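Local coordinates for beta-glucuronidase (uncultured Clostridium sp., PDB 6U7J), which hydrolyses beta-glucuronides as a glycoside hydrolase family 2 enzyme of the gut microbiome, reactivating estrogens, at the interface of chains A and B. Residues are numbered along the deposited sequence; one frame, centred on the assembly and turned at random. Chains: chain A/B, Beta-glucuronidase.

The interface of chains A and B. Residues chain A 516-518, 526; chain B 579, 584.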
loop_
_atom_site.group_PDB
_atom_site.type_symbol
_atom_site.label_atom_id
_atom_site.label_comp_id
_atom_site.label_asym_id
_atom_site.label_seq_id
_atom_site.Cartn_x
_atom_site.Cartn_y
_atom_site.Cartn_z
ATOM N N HIS A 516 -3.492 -7.821 -4.332
ATOM C CA HIS A 516 -4.461 -8.900 -4.501
ATOM C C HIS A 516 -4.892 -8.968 -5.962
ATOM O O HIS A 516 -5.038 -7.935 -6.614
ATOM C CB HIS A 516 -5.735 -8.692 -3.650
ATOM C CG HIS A 516 -5.500 -8.587 -2.173
ATOM N ND1 HIS A 516 -5.445 -9.687 -1.343
ATOM C CD2 HIS A 516 -5.357 -7.504 -1.370
ATOM C CE1 HIS A 516 -5.262 -9.286 -0.095
ATOM N NE2 HIS A 516 -5.195 -7.964 -0.086
ATOM N N LYS A 517 -5.137 -10.175 -6.470
ATOM C CA LYS A 517 -5.679 -10.276 -7.814
ATOM C C LYS A 517 -6.437 -11.582 -7.989
ATOM O O LYS A 517 -6.057 -12.628 -7.445
ATOM C CB LYS A 517 -4.592 -10.160 -8.891
ATOM C CG LYS A 517 -5.093 -9.338 -10.083
ATOM C CD LYS A 517 -4.010 -8.799 -10.985
ATOM C CE LYS A 517 -4.657 -7.957 -12.129
ATOM N NZ LYS A 517 -3.694 -7.559 -13.213
ATOM N N LEU A 518 -7.508 -11.503 -8.770
ATOM C CA LEU A 518 -8.350 -12.655 -9.063
ATOM C C LEU A 518 -8.601 -12.685 -10.565
ATOM O O LEU A 518 -9.280 -11.783 -11.094
ATOM C CB LEU A 518 -9.650 -12.587 -8.265
ATOM C CG LEU A 518 -10.728 -13.614 -8.617
ATOM C CD1 LEU A 518 -10.231 -15.040 -8.411
ATOM C CD2 LEU A 518 -11.972 -13.344 -7.776
ATOM N N GLU A 526 -2.373 -13.944 -2.976
ATOM C CA GLU A 526 -2.996 -15.211 -3.361
ATOM C C GLU A 526 -2.002 -16.148 -4.048
ATOM O O GLU A 526 -2.026 -17.366 -3.827
ATOM C CB GLU A 526 -4.195 -14.920 -4.281
ATOM C CG GLU A 526 -5.367 -14.174 -3.606
ATOM C CD GLU A 526 -5.113 -12.663 -3.356
ATOM O OE1 GLU A 526 -4.377 -12.023 -4.130
ATOM O OE2 GLU A 526 -5.662 -12.111 -2.375
ATOM N N PRO B 579 -10.213 -8.927 -4.749
ATOM C CA PRO B 579 -10.699 -9.351 -3.431
ATOM C C PRO B 579 -9.731 -9.042 -2.311
ATOM O O PRO B 579 -8.515 -9.178 -2.455
ATOM C CB PRO B 579 -10.847 -10.869 -3.582
ATOM C CG PRO B 579 -9.761 -11.240 -4.550
ATOM C CD PRO B 579 -9.736 -10.067 -5.554
ATOM N N PHE B 584 -12.337 -14.665 0.408
ATOM C CA PHE B 584 -12.129 -16.099 0.219
ATOM C C PHE B 584 -12.837 -16.919 1.284
ATOM O O PHE B 584 -13.322 -18.021 0.996
ATOM C CB PHE B 584 -10.625 -16.401 0.187
ATOM C CG PHE B 584 -9.945 -15.817 -1.026
ATOM C CD1 PHE B 584 -9.415 -14.533 -0.988
ATOM C CD2 PHE B 584 -9.910 -16.523 -2.228
ATOM C CE1 PHE B 584 -8.824 -13.970 -2.116
ATOM C CE2 PHE B 584 -9.312 -15.977 -3.353
ATOM C CZ PHE B 584 -8.770 -14.696 -3.294
#
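B:Phe584 meets the aliphatic stem of A:Glu526 at the apolar centre of this patch. CZ of B:Phe584 lies 3.5 Å from CG of A:Glu526. CG sits above the ring plane, past the CZ rim and not over the ring centre. The two side chains cross at about a right angle, yet carboxylate and ring planes are only 20° apart. Beside this pair, B:Pro579 packs against A:Leu518. CD of B:Pro579 is 3.7 Å from CB of A:Leu518, so the start of the side chain makes the touch, not its methyl tips.

This is a small part of a two-fold interface between copies of one protein, probably within the tetramer. Chain A gives a loop and helix 525-540. Chain B gives helix 581-592 and the loop just before it.

Further out, the carbonyl O of B:Pro579 sits above the imidazole plane of A:His516, by the CG-ND1 edge and not over the ring centre, 3.3 Å from ND1. It approaches from above the ring, while the ND1 hydrogen points within the plane to A:Glu526. A bend at chi2 (75°) turns the glutamate carboxylate toward the chain A loop that carries A:His516 and A:Lys517. There it receives two hydrogen bonds within chain A. The backbone N of A:Lys517 donates to OE1 of A:Glu526 at 3.1 Å, well above the carboxylate plane. These bonds should limit rotation of the carboxylate and hold its CG against the phenylalanine. The negative charge may also polarise the imidazole. The other bond is nearly straight: ND1 of A:His516 donates to OE2 of A:Glu526 at 2.6 Å, on the syn lone pair and 1° out of the imidazole plane.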